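Local atomic coordinates of hypothetical protein HI1011 (Haemophilus influenzae, PDB entry 1YZY), a protein that catalyses the ATP-dependent phosphorylation of 3-oxo-tetronate, converting this four-carbon acid sugar to 3-oxo-tetronate 4-phosphate. Residues 370-375 against 379-384; 14-19 against 26-31; 349-354 against 407-412. All coordinates share one frame; numbering follows the deposited sequence.

Interaction 1: residues 370-375 against 379-384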
ATOM      1  N   PHE A 370       6.434  -5.193   7.362  1.00 21.92           N
ATOM      2  CA  PHE A 370       5.376  -5.880   8.080  1.00 17.98           C
ATOM      3  C   PHE A 370       4.812  -7.052   7.305  1.00 23.26           C
ATOM      4  O   PHE A 370       4.963  -7.139   6.087  1.00 22.73           O
ATOM      5  CB  PHE A 370       4.218  -4.911   8.337  1.00 13.04           C
ATOM      6  CG  PHE A 370       4.622  -3.639   9.020  1.00 15.20           C
ATOM      7  CD1 PHE A 370       4.653  -3.560  10.411  1.00 13.83           C
ATOM      8  CD2 PHE A 370       4.986  -2.521   8.274  1.00 14.82           C
ATOM      9  CE1 PHE A 370       5.044  -2.385  11.052  1.00 19.49           C
ATOM     10  CE2 PHE A 370       5.380  -1.337   8.899  1.00 13.50           C
ATOM     11  CZ  PHE A 370       5.408  -1.270  10.291  1.00 15.37           C
ATOM     12  N   HIS A 371       4.232  -7.995   8.040  1.00 23.59           N
ATOM     13  CA  HIS A 371       3.551  -9.128   7.451  1.00 21.49           C
ATOM     14  C   HIS A 371       2.094  -8.675   7.276  1.00 24.85           C
ATOM     15  O   HIS A 371       1.496  -8.273   8.278  1.00 25.70           O
ATOM     16  CB  HIS A 371       3.470 -10.283   8.445  1.00 19.94           C
ATOM     17  CG  HIS A 371       4.739 -11.062   8.561  1.00 24.44           C
ATOM     18  ND1 HIS A 371       4.954 -12.245   7.888  1.00 22.27           N
ATOM     19  CD2 HIS A 371       5.875 -10.812   9.254  1.00 29.48           C
ATOM     20  CE1 HIS A 371       6.168 -12.689   8.156  1.00 24.01           C
ATOM     21  NE2 HIS A 371       6.748 -11.837   8.984  1.00 27.71           N
ATOM     22  N   ILE A 372       1.524  -8.730   6.073  1.00 24.47           N
ATOM     23  CA  ILE A 372       0.145  -8.256   5.960  1.00 17.81           C
ATOM     24  C   ILE A 372      -0.884  -9.318   6.362  1.00 16.91           C
ATOM     25  O   ILE A 372      -0.825 -10.475   5.908  1.00 16.48           O
ATOM     26  CB  ILE A 372      -0.085  -7.824   4.496  1.00 19.58           C
ATOM     27  CG1 ILE A 372       1.127  -7.039   3.979  1.00 18.61           C
ATOM     28  CG2 ILE A 372      -1.347  -6.968   4.399  1.00 10.71           C
ATOM     29  CD1 ILE A 372       1.180  -5.595   4.434  1.00 20.26           C
ATOM     30  N   GLY A 373      -1.807  -8.914   7.234  1.00 20.45           N
ATOM     31  CA  GLY A 373      -2.827  -9.814   7.735  1.00 14.88           C
ATOM     32  C   GLY A 373      -4.259  -9.461   7.394  1.00 19.92           C
ATOM     33  O   GLY A 373      -4.522  -8.652   6.503  1.00 17.44           O
ATOM     34  N   LYS A 374      -5.185 -10.043   8.151  1.00 18.87           N
ATOM     35  CA  LYS A 374      -6.618  -9.854   7.936  1.00 24.48           C
ATOM     36  C   LYS A 374      -7.092  -8.414   7.863  1.00 22.22           C
ATOM     37  O   LYS A 374      -6.707  -7.570   8.666  1.00 24.33           O
ATOM     38  CB  LYS A 374      -7.410 -10.621   8.985  1.00 23.45           C
ATOM     39  CG  LYS A 374      -8.776 -11.075   8.526  1.00 30.40           C
ATOM     40  CD  LYS A 374      -9.193 -12.281   9.332  1.00 31.16           C
ATOM     41  CE  LYS A 374     -10.615 -12.681   9.049  1.00 38.85           C
ATOM     42  NZ  LYS A 374     -11.021 -13.760   9.990  1.00 35.91           N
ATOM     43  N   GLN A 375      -7.962  -8.161   6.894  1.00 21.54           N
ATOM     44  CA  GLN A 375      -8.515  -6.842   6.655  1.00 25.94           C
ATOM     45  C   GLN A 375      -9.584  -6.447   7.671  1.00 26.93           C
ATOM     46  O   GLN A 375     -10.634  -7.082   7.764  1.00 24.58           O
ATOM     47  CB  GLN A 375      -9.080  -6.779   5.231  1.00 23.42           C
ATOM     48  CG  GLN A 375      -9.646  -5.430   4.815  1.00 24.52           C
ATOM     49  CD  GLN A 375     -10.015  -5.373   3.336  1.00 24.56           C
ATOM     50  OE1 GLN A 375      -9.147  -5.366   2.464  1.00 22.32           O
ATOM     51  NE2 GLN A 375     -11.307  -5.322   3.054  1.00 18.10           N
ATOM     52  N   GLY A 379      -8.474  -0.934   3.301  1.00 29.01           N
ATOM     53  CA  GLY A 379      -7.330  -0.061   3.493  1.00 27.04           C
ATOM     54  C   GLY A 379      -6.696  -0.169   4.870  1.00 30.89           C
ATOM     55  O   GLY A 379      -5.666   0.453   5.125  1.00 29.92           O
ATOM     56  N   VAL A 380      -7.298  -0.956   5.758  1.00 26.83           N
ATOM     57  CA  VAL A 380      -6.761  -1.125   7.105  1.00 25.23           C
ATOM     58  C   VAL A 380      -6.554  -2.591   7.508  1.00 17.01           C
ATOM     59  O   VAL A 380      -7.400  -3.187   8.171  1.00 19.26           O
ATOM     60  CB  VAL A 380      -7.662  -0.453   8.175  1.00 27.24           C
ATOM     61  CG1 VAL A 380      -6.911  -0.330   9.489  1.00 28.53           C
ATOM     62  CG2 VAL A 380      -8.129   0.913   7.707  1.00 27.90           C
ATOM     63  N   PRO A 381      -5.466  -3.218   7.039  1.00 15.37           N
ATOM     64  CA  PRO A 381      -5.234  -4.614   7.420  1.00 15.41           C
ATOM     65  C   PRO A 381      -4.482  -4.707   8.765  1.00 21.20           C
ATOM     66  O   PRO A 381      -3.996  -3.696   9.293  1.00 13.15           O
ATOM     67  CB  PRO A 381      -4.363  -5.125   6.270  1.00 17.74           C
ATOM     68  CG  PRO A 381      -3.546  -3.928   5.923  1.00 10.49           C
ATOM     69  CD  PRO A 381      -4.572  -2.818   5.934  1.00 19.97           C
ATOM     70  N   TRP A 382      -4.448  -5.901   9.345  1.00 17.20           N
ATOM     71  CA  TRP A 382      -3.713  -6.111  10.582  1.00 19.70           C
ATOM     72  C   TRP A 382      -2.276  -6.343  10.140  1.00 18.87           C
ATOM     73  O   TRP A 382      -2.039  -6.985   9.112  1.00 18.49           O
ATOM     74  CB  TRP A 382      -4.238  -7.337  11.344  1.00 19.56           C
ATOM     75  CG  TRP A 382      -5.149  -6.973  12.465  1.00 27.18           C
ATOM     76  CD1 TRP A 382      -6.474  -7.287  12.586  1.00 28.02           C
ATOM     77  CD2 TRP A 382      -4.818  -6.165  13.605  1.00 25.40           C
ATOM     78  NE1 TRP A 382      -6.995  -6.715  13.728  1.00 25.35           N
ATOM     79  CE2 TRP A 382      -6.001  -6.022  14.371  1.00 27.07           C
ATOM     80  CE3 TRP A 382      -3.640  -5.546  14.054  1.00 22.38           C
ATOM     81  CZ2 TRP A 382      -6.038  -5.282  15.564  1.00 27.39           C
ATOM     82  CZ3 TRP A 382      -3.678  -4.811  15.237  1.00 24.94           C
ATOM     83  CH2 TRP A 382      -4.872  -4.686  15.978  1.00 21.92           C
ATOM     84  N   LEU A 383      -1.324  -5.815  10.902  1.00 17.05           N
ATOM     85  CA  LEU A 383       0.086  -5.957  10.567  1.00 14.05           C
ATOM     86  C   LEU A 383       0.869  -6.621  11.697  1.00 15.38           C
ATOM     87  O   LEU A 383       0.375  -6.781  12.803  1.00 15.52           O
ATOM     88  CB  LEU A 383       0.695  -4.574  10.308  1.00  7.21           C
ATOM     89  CG  LEU A 383       0.090  -3.592   9.301  1.00 17.59           C
ATOM     90  CD1 LEU A 383       0.743  -2.209   9.459  1.00 13.04           C
ATOM     91  CD2 LEU A 383       0.284  -4.110   7.884  1.00 10.01           C
ATOM     92  N   LYS A 384       2.068  -7.080  11.379  1.00 14.77           N
ATOM     93  CA  LYS A 384       2.948  -7.649  12.375  1.00 21.65           C
ATOM     94  C   LYS A 384       4.339  -7.350  11.886  1.00 22.33           C
ATOM     95  O   LYS A 384       4.676  -7.642  10.746  1.00 17.48           O
ATOM     96  CB  LYS A 384       2.791  -9.149  12.563  1.00 13.80           C
ATOM     97  CG  LYS A 384       3.565  -9.617  13.804  1.00 21.94           C
ATOM     98  CD  LYS A 384       3.628 -11.117  13.957  1.00 22.93           C
ATOM     99  CE  LYS A 384       4.739 -11.727  13.115  1.00 32.26           C
ATOM    100  NZ  LYS A 384       6.088 -11.222  13.502  1.00 30.82           N
TER
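Leu383 lays its CD1 methyl over one face of the Phe370 ring, 4.3 Å from the centroid and 15° off the ring normal, a CH-pi contact displaced somewhat toward the rim. The other branch, CD2, meets Ile372 CD1 on the partner strand at 3.9 Å and also touches Phe370 CB. Leucine chi1 of -54° sets CG anti to the carbonyl carbon, and the fork beyond it spreads over both residues. Further along the same face, Ile372 CG2 lies alongside the Pro381 ring, 4.0 Å from its CB.

His371 and Lys384 occupy the other face, side by side. The imidazole presents its edge to Lys384 O, while the lysine chain, bent at its last two torsions, brings CE to 4.1 Å from His371 CD2.

Behind these side chains stands the backbone of a beta hairpin, strands 369-375 and 380-385. His371 N donates to Lys384 O at 2.8 Å with an almost straight bond of 168°. Gly373 N reaches Trp382 O at 2.7 Å, whereas Trp382 N returns to Lys374 O at 2.9 Å from above the carbonyl plane. Gly373 and Lys374 thus stand opposite the single residue Trp382, forming a beta bulge. Outside the hairpin, strand 26-30 bonds to one flank and strand 391-395 to the other, and Trp382 NE1 is held by Ala408 O.

The chemistry therefore differs between the two faces: apolar branches pack side by side on one, whereas on the other His371 NE2 and Lys384 NZ lie 4.6 Å apart without touching. That proximity would tend to disfavour a protonated imidazole, although Asp389, a weak and distant ion-pair partner of the lysine, may offset part of the effect.

Interaction 2: residues 14-19 against 26-31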
ATOM      1  N   ASP A  14      -1.708  -1.054  -1.371  1.00 16.92           N
ATOM      2  CA  ASP A  14      -2.851  -1.504  -2.157  1.00 18.94           C
ATOM      3  C   ASP A  14      -2.679  -2.899  -2.750  1.00 16.67           C
ATOM      4  O   ASP A  14      -3.502  -3.787  -2.501  1.00 19.16           O
ATOM      5  CB  ASP A  14      -3.146  -0.520  -3.269  1.00 25.82           C
ATOM      6  CG  ASP A  14      -4.500  -0.732  -3.902  1.00 35.95           C
ATOM      7  OD1 ASP A  14      -5.518  -0.424  -3.253  1.00 39.59           O
ATOM      8  OD2 ASP A  14      -4.550  -1.196  -5.060  1.00 41.08           O
ATOM      9  N   ILE A  15      -1.613  -3.096  -3.524  1.00 13.35           N
ATOM     10  CA  ILE A  15      -1.375  -4.389  -4.145  1.00  9.31           C
ATOM     11  C   ILE A  15      -1.120  -5.461  -3.105  1.00 13.59           C
ATOM     12  O   ILE A  15      -1.545  -6.604  -3.282  1.00 17.95           O
ATOM     13  CB  ILE A  15      -0.232  -4.350  -5.205  1.00 14.53           C
ATOM     14  CG1 ILE A  15      -0.269  -5.613  -6.076  1.00  9.85           C
ATOM     15  CG2 ILE A  15       1.147  -4.232  -4.539  1.00 11.74           C
ATOM     16  CD1 ILE A  15       0.718  -5.594  -7.236  1.00 13.98           C
ATOM     17  N   ALA A  16      -0.448  -5.088  -2.012  1.00 15.84           N
ATOM     18  CA  ALA A  16      -0.134  -6.026  -0.932  1.00 18.19           C
ATOM     19  C   ALA A  16      -1.404  -6.577  -0.293  1.00 16.35           C
ATOM     20  O   ALA A  16      -1.456  -7.753   0.074  1.00 12.35           O
ATOM     21  CB  ALA A  16       0.751  -5.362   0.115  1.00 21.09           C
ATOM     22  N   SER A  17      -2.403  -5.718  -0.117  1.00 14.20           N
ATOM     23  CA  SER A  17      -3.685  -6.145   0.430  1.00 20.23           C
ATOM     24  C   SER A  17      -4.346  -7.081  -0.581  1.00 21.23           C
ATOM     25  O   SER A  17      -4.965  -8.075  -0.205  1.00 19.74           O
ATOM     26  CB  SER A  17      -4.599  -4.946   0.678  1.00 19.97           C
ATOM     27  OG  SER A  17      -4.591  -4.563   2.046  1.00 40.00           O
ATOM     28  N   PHE A  18      -4.224  -6.742  -1.862  1.00 18.49           N
ATOM     29  CA  PHE A  18      -4.796  -7.557  -2.922  1.00 16.48           C
ATOM     30  C   PHE A  18      -4.197  -8.948  -2.959  1.00 15.94           C
ATOM     31  O   PHE A  18      -4.910  -9.927  -3.144  1.00 19.50           O
ATOM     32  CB  PHE A  18      -4.651  -6.871  -4.287  1.00 18.72           C
ATOM     33  CG  PHE A  18      -5.859  -6.075  -4.683  1.00 14.04           C
ATOM     34  CD1 PHE A  18      -7.108  -6.683  -4.751  1.00 12.81           C
ATOM     35  CD2 PHE A  18      -5.758  -4.720  -4.966  1.00 15.46           C
ATOM     36  CE1 PHE A  18      -8.244  -5.956  -5.093  1.00  9.62           C
ATOM     37  CE2 PHE A  18      -6.892  -3.972  -5.313  1.00 20.03           C
ATOM     38  CZ  PHE A  18      -8.138  -4.595  -5.375  1.00 19.60           C
ATOM     39  N   LEU A  19      -2.886  -9.040  -2.781  1.00 16.38           N
ATOM     40  CA  LEU A  19      -2.224 -10.332  -2.789  1.00 14.71           C
ATOM     41  C   LEU A  19      -2.705 -11.199  -1.635  1.00 16.94           C
ATOM     42  O   LEU A  19      -2.862 -12.410  -1.792  1.00 20.33           O
ATOM     43  CB  LEU A  19      -0.705 -10.155  -2.729  1.00 21.02           C
ATOM     44  CG  LEU A  19      -0.090  -9.385  -3.903  1.00 22.17           C
ATOM     45  CD1 LEU A  19       1.409  -9.226  -3.692  1.00 21.45           C
ATOM     46  CD2 LEU A  19      -0.369 -10.106  -5.218  1.00 20.49           C
ATOM     47  N   THR A  26       1.947 -12.361   2.484  1.00 22.19           N
ATOM     48  CA  THR A  26       2.717 -11.204   2.019  1.00 15.65           C
ATOM     49  C   THR A  26       3.478 -10.384   3.073  1.00 19.02           C
ATOM     50  O   THR A  26       3.024 -10.211   4.203  1.00 22.32           O
ATOM     51  CB  THR A  26       1.761 -10.232   1.259  1.00 17.18           C
ATOM     52  OG1 THR A  26       1.069 -10.944   0.219  1.00 17.97           O
ATOM     53  CG2 THR A  26       2.518  -9.057   0.640  1.00  7.11           C
ATOM     54  N   VAL A  27       4.646  -9.888   2.684  1.00 19.55           N
ATOM     55  CA  VAL A  27       5.470  -9.036   3.533  1.00 18.44           C
ATOM     56  C   VAL A  27       5.766  -7.770   2.738  1.00 18.15           C
ATOM     57  O   VAL A  27       6.282  -7.837   1.621  1.00 21.62           O
ATOM     58  CB  VAL A  27       6.807  -9.703   3.920  1.00 15.02           C
ATOM     59  CG1 VAL A  27       7.747  -8.673   4.521  1.00 13.18           C
ATOM     60  CG2 VAL A  27       6.564 -10.813   4.918  1.00 14.83           C
ATOM     61  N   GLN A  28       5.395  -6.625   3.291  1.00 16.75           N
ATOM     62  CA  GLN A  28       5.643  -5.354   2.633  1.00 19.15           C
ATOM     63  C   GLN A  28       6.780  -4.585   3.310  1.00 22.04           C
ATOM     64  O   GLN A  28       6.627  -4.084   4.423  1.00 19.80           O
ATOM     65  CB  GLN A  28       4.380  -4.488   2.632  1.00 13.73           C
ATOM     66  CG  GLN A  28       4.570  -3.125   1.959  1.00 15.06           C
ATOM     67  CD  GLN A  28       3.376  -2.209   2.125  1.00 19.92           C
ATOM     68  OE1 GLN A  28       2.269  -2.661   2.434  1.00 27.42           O
ATOM     69  NE2 GLN A  28       3.593  -0.909   1.925  1.00 18.18           N
ATOM     70  N   MET A  29       7.916  -4.498   2.626  1.00 21.27           N
ATOM     71  CA  MET A  29       9.069  -3.773   3.137  1.00 20.69           C
ATOM     72  C   MET A  29       9.009  -2.331   2.648  1.00 23.17           C
ATOM     73  O   MET A  29       8.697  -2.082   1.488  1.00 18.96           O
ATOM     74  CB  MET A  29      10.354  -4.438   2.661  1.00 15.02           C
ATOM     75  CG  MET A  29      10.510  -5.870   3.141  1.00 21.12           C
ATOM     76  SD  MET A  29      10.381  -6.037   4.948  1.00 22.19           S
ATOM     77  CE  MET A  29      12.051  -6.524   5.382  1.00 29.44           C
ATOM     78  N   ASN A  30       9.243  -1.380   3.543  1.00 23.63           N
ATOM     79  CA  ASN A  30       9.227   0.031   3.160  1.00 23.61           C
ATOM     80  C   ASN A  30      10.673   0.442   2.890  1.00 22.39           C
ATOM     81  O   ASN A  30      11.442   0.674   3.817  1.00 19.77           O
ATOM     82  CB  ASN A  30       8.614   0.886   4.272  1.00 26.67           C
ATOM     83  CG  ASN A  30       7.207   0.435   4.650  1.00 33.02           C
ATOM     84  OD1 ASN A  30       6.383   0.141   3.788  1.00 37.19           O
ATOM     85  ND2 ASN A  30       6.929   0.386   5.949  1.00 34.99           N
ATOM     86  N   GLY A  31      11.039   0.502   1.613  1.00 23.99           N
ATOM     87  CA  GLY A  31      12.396   0.844   1.219  1.00 21.82           C
ATOM     88  C   GLY A  31      13.186  -0.442   1.076  1.00 21.94           C
ATOM     89  O   GLY A  31      12.748  -1.478   1.568  1.00 25.37           O
TER
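Ala16 projects its single methyl toward strand 26-30, where it overlaps two side chains: Thr26 CG2 lies 4.1 Å from Ala16 CB, and Gln28 OE1 lies 3.9 Å from the same carbon. The arrangement is helix-on-sheet packing of an alpha/beta fold, here in the sugar-binding N-terminal domain. Helix 9-20 runs almost antiparallel to the strand, with an angle of 169° and an axis separation of 8.7 Å between the short segments.

Two residues of the strand, Thr26 and Gln28, point toward the helix, while Val27 between them faces away, against His371 of strand 369-375 and nearby loops. Gln28 carries CG anti to its backbone N (chi1 180°) and stays extended, which takes its amide across to the helix; there NE2 makes a weak hydrogen bond with Ser13 OG. No hydrogen bond spans the two segments themselves; they meet by van der Waals contact alone.

One turn after Ala16, Leu19 also contributes, but through its CB, while its side chain continues to Ala228 of helix 221-232. The atom that Leu19 meets is polar and already has a partner: Thr26 OG1, 3.5 Å from Leu19 CB, is hydrogen-bonded to Leu24 O, two residues before the threonine.

Interaction 3: residues 349-354 against 407-412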
ATOM      1  N   ASN A 349       0.082  -4.917  20.886  1.00 14.20           N
ATOM      2  CA  ASN A 349      -0.840  -4.516  19.826  1.00 16.92           C
ATOM      3  C   ASN A 349      -1.058  -3.004  19.851  1.00 18.62           C
ATOM      4  O   ASN A 349      -1.461  -2.444  20.876  1.00 20.66           O
ATOM      5  CB  ASN A 349      -2.201  -5.212  19.990  1.00 14.57           C
ATOM      6  CG  ASN A 349      -2.094  -6.727  20.105  1.00 17.65           C
ATOM      7  OD1 ASN A 349      -2.859  -7.353  20.840  1.00 24.72           O
ATOM      8  ND2 ASN A 349      -1.193  -7.328  19.340  1.00 10.18           N
ATOM      9  N   PHE A 350      -0.798  -2.341  18.726  1.00 15.01           N
ATOM     10  CA  PHE A 350      -0.981  -0.893  18.631  1.00 12.59           C
ATOM     11  C   PHE A 350      -1.989  -0.540  17.540  1.00 17.21           C
ATOM     12  O   PHE A 350      -1.838  -0.939  16.389  1.00 18.17           O
ATOM     13  CB  PHE A 350       0.346  -0.200  18.317  1.00 11.69           C
ATOM     14  CG  PHE A 350       1.392  -0.375  19.376  1.00 14.86           C
ATOM     15  CD1 PHE A 350       1.653   0.647  20.284  1.00 17.05           C
ATOM     16  CD2 PHE A 350       2.120  -1.554  19.464  1.00 15.18           C
ATOM     17  CE1 PHE A 350       2.629   0.495  21.272  1.00 19.18           C
ATOM     18  CE2 PHE A 350       3.093  -1.720  20.441  1.00 22.88           C
ATOM     19  CZ  PHE A 350       3.349  -0.691  21.349  1.00 26.91           C
ATOM     20  N   ILE A 351      -3.016   0.213  17.908  1.00 17.23           N
ATOM     21  CA  ILE A 351      -4.041   0.635  16.964  1.00 18.22           C
ATOM     22  C   ILE A 351      -3.971   2.157  16.858  1.00 19.00           C
ATOM     23  O   ILE A 351      -4.385   2.868  17.767  1.00 17.00           O
ATOM     24  CB  ILE A 351      -5.448   0.199  17.448  1.00 18.56           C
ATOM     25  CG1 ILE A 351      -5.481  -1.318  17.655  1.00 18.84           C
ATOM     26  CG2 ILE A 351      -6.518   0.619  16.445  1.00 15.64           C
ATOM     27  CD1 ILE A 351      -6.760  -1.814  18.254  1.00 14.98           C
ATOM     28  N   THR A 352      -3.407   2.650  15.766  1.00 21.69           N
ATOM     29  CA  THR A 352      -3.276   4.089  15.566  1.00 22.17           C
ATOM     30  C   THR A 352      -4.306   4.677  14.600  1.00 25.39           C
ATOM     31  O   THR A 352      -4.898   3.964  13.780  1.00 24.51           O
ATOM     32  CB  THR A 352      -1.855   4.448  15.081  1.00 23.28           C
ATOM     33  OG1 THR A 352      -1.557   3.721  13.882  1.00 20.50           O
ATOM     34  CG2 THR A 352      -0.818   4.075  16.146  1.00 19.30           C
ATOM     35  N   ALA A 353      -4.553   5.974  14.742  1.00 19.70           N
ATOM     36  CA  ALA A 353      -5.495   6.681  13.885  1.00 22.88           C
ATOM     37  C   ALA A 353      -4.853   7.981  13.413  1.00 25.93           C
ATOM     38  O   ALA A 353      -4.399   8.788  14.225  1.00 17.91           O
ATOM     39  CB  ALA A 353      -6.777   6.970  14.633  1.00 20.21           C
ATOM     40  N   GLY A 354      -4.850   8.190  12.101  1.00 20.90           N
ATOM     41  CA  GLY A 354      -4.244   9.379  11.537  1.00 25.36           C
ATOM     42  C   GLY A 354      -2.959   9.047  10.798  1.00 29.03           C
ATOM     43  O   GLY A 354      -2.178   8.198  11.233  1.00 26.12           O
ATOM     44  N   TYR A 407     -14.210  -2.692  16.766  1.00 21.95           N
ATOM     45  CA  TYR A 407     -14.258  -3.737  15.740  1.00 26.67           C
ATOM     46  C   TYR A 407     -12.883  -4.352  15.487  1.00 27.69           C
ATOM     47  O   TYR A 407     -12.752  -5.579  15.408  1.00 26.07           O
ATOM     48  CB  TYR A 407     -14.828  -3.206  14.421  1.00 31.95           C
ATOM     49  CG  TYR A 407     -14.979  -4.292  13.385  1.00 34.72           C
ATOM     50  CD1 TYR A 407     -15.802  -5.394  13.626  1.00 40.85           C
ATOM     51  CD2 TYR A 407     -14.250  -4.261  12.199  1.00 35.27           C
ATOM     52  CE1 TYR A 407     -15.890  -6.442  12.719  1.00 40.73           C
ATOM     53  CE2 TYR A 407     -14.331  -5.308  11.275  1.00 38.80           C
ATOM     54  CZ  TYR A 407     -15.153  -6.399  11.545  1.00 43.69           C
ATOM     55  OH  TYR A 407     -15.228  -7.455  10.660  1.00 36.59           O
ATOM     56  N   ALA A 408     -11.881  -3.495  15.302  1.00 24.72           N
ATOM     57  CA  ALA A 408     -10.512  -3.936  15.075  1.00 27.65           C
ATOM     58  C   ALA A 408     -10.097  -4.960  16.134  1.00 28.49           C
ATOM     59  O   ALA A 408      -9.357  -5.903  15.849  1.00 28.81           O
ATOM     60  CB  ALA A 408      -9.581  -2.743  15.113  1.00 28.51           C
ATOM     61  N   GLN A 409     -10.574  -4.755  17.361  1.00 32.82           N
ATOM     62  CA  GLN A 409     -10.275  -5.643  18.480  1.00 35.19           C
ATOM     63  C   GLN A 409     -11.207  -6.852  18.536  1.00 38.47           C
ATOM     64  O   GLN A 409     -10.789  -7.960  18.884  1.00 24.25           O
ATOM     65  CB  GLN A 409     -10.378  -4.873  19.790  1.00 36.71           C
ATOM     66  CG  GLN A 409      -9.538  -3.627  19.815  1.00 38.37           C
ATOM     67  CD  GLN A 409      -9.612  -2.910  21.135  1.00 39.75           C
ATOM     68  OE1 GLN A 409     -10.006  -1.749  21.196  1.00 44.96           O
ATOM     69  NE2 GLN A 409      -9.218  -3.597  22.204  1.00 38.09           N
ATOM     70  N   GLY A 410     -12.476  -6.623  18.222  1.00 40.14           N
ATOM     71  CA  GLY A 410     -13.451  -7.693  18.246  1.00 46.12           C
ATOM     72  C   GLY A 410     -13.080  -8.940  17.467  1.00 48.33           C
ATOM     73  O   GLY A 410     -13.384 -10.046  17.908  1.00 49.22           O
ATOM     74  N   MET A 411     -12.430  -8.786  16.317  1.00 52.18           N
ATOM     75  CA  MET A 411     -12.072  -9.949  15.511  1.00 55.48           C
ATOM     76  C   MET A 411     -11.040 -10.917  16.089  1.00 59.28           C
ATOM     77  O   MET A 411     -11.042 -12.094  15.721  1.00 61.09           O
ATOM     78  CB  MET A 411     -11.709  -9.551  14.075  1.00 54.81           C
ATOM     79  CG  MET A 411     -10.514  -8.629  13.919  1.00 51.35           C
ATOM     80  SD  MET A 411     -10.313  -8.168  12.184  1.00 49.40           S
ATOM     81  CE  MET A 411     -11.573  -6.895  12.058  1.00 34.12           C
ATOM     82  N   PHE A 412     -10.147 -10.446  16.958  1.00 61.97           N
ATOM     83  CA  PHE A 412      -9.163 -11.357  17.541  1.00 66.41           C
ATOM     84  C   PHE A 412      -9.450 -11.732  18.996  1.00 70.23           C
ATOM     85  O   PHE A 412      -8.571 -12.232  19.709  1.00 73.99           O
ATOM     86  CB  PHE A 412      -7.720 -10.853  17.348  1.00 64.71           C
ATOM     87  CG  PHE A 412      -7.344  -9.672  18.205  1.00 63.58           C
ATOM     88  CD1 PHE A 412      -7.693  -8.379  17.829  1.00 60.14           C
ATOM     89  CD2 PHE A 412      -6.588  -9.851  19.362  1.00 63.09           C
ATOM     90  CE1 PHE A 412      -7.295  -7.286  18.588  1.00 56.51           C
ATOM     91  CE2 PHE A 412      -6.186  -8.764  20.128  1.00 61.61           C
ATOM     92  CZ  PHE A 412      -6.540  -7.478  19.738  1.00 57.11           C
TER
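This is a buried contact in which the last part of the chain's final helix, 404-410, together with the residues up to Phe412, is laid against strand 349-353 of the nucleotide-binding domain. It is small and mostly apolar, and no hydrogen bond passes between the two segments.

Ile351 carries it. With CG1 anti to the carbonyl carbon (chi1 -57°) and the chain then extended, CD1 is delivered to the helix surface, where it meets Gln409 CG at 3.7 Å, the two side chains crossing at a slant. The same methyl lies 4.3 Å from Ala408 CB, so one isoleucine tip is shared between consecutive helical residues. Phe404 and Phe405, earlier in the helix, also touch Ile351 and widen the apolar patch around it.

A second point of contact lies nearer the start of the strand. Asn349 and Phe412 approach from opposite directions, their amide and ring planes 80° apart, and Asn349 OD1 comes to 3.7 Å from Phe412 CE2. The ring is poorly ordered, so this approach is less certain in detail. Asn349 OD1 also has a polar partner, a weak hydrogen bond with Thr248 OG1 of the adjoining strand 248-252.

Strand 349-353 runs into Gly354, the N-cap of helix 355-365. Gly354 to Thr357 probably bind ATP, as in related kinases. Helix 404-410 thus packs on a strand that leads into a probable nucleotide site; strand 349-353, Gly354 and helix 355-365 form a strand-loop-helix arrangement familiar from nucleotide-binding alpha/beta domains.

How the interactions relate
Interactions 2 and 3 are buried helix-on-strand contacts, one in each domain, and neither has a hydrogen bond between its segments; interaction 1 is a partly buried hairpin held by backbone bonds. The hairpin stands between them. Its strand 369-375 pairs with strand 26-30 of interaction 2, Ile372 N lying 2.8 Å from Thr26 O, so the backbone of the two domains is joined there. The direct contact with interaction 3 is made by a side chain, while strand 391-395 lies between the two strands: Trp382 packs its CH2 on Ile351 CG1, 3.8 Å away, and also touches Phe412. Interactions 2 and 3 do not meet, their nearest atoms being about 12 Å apart.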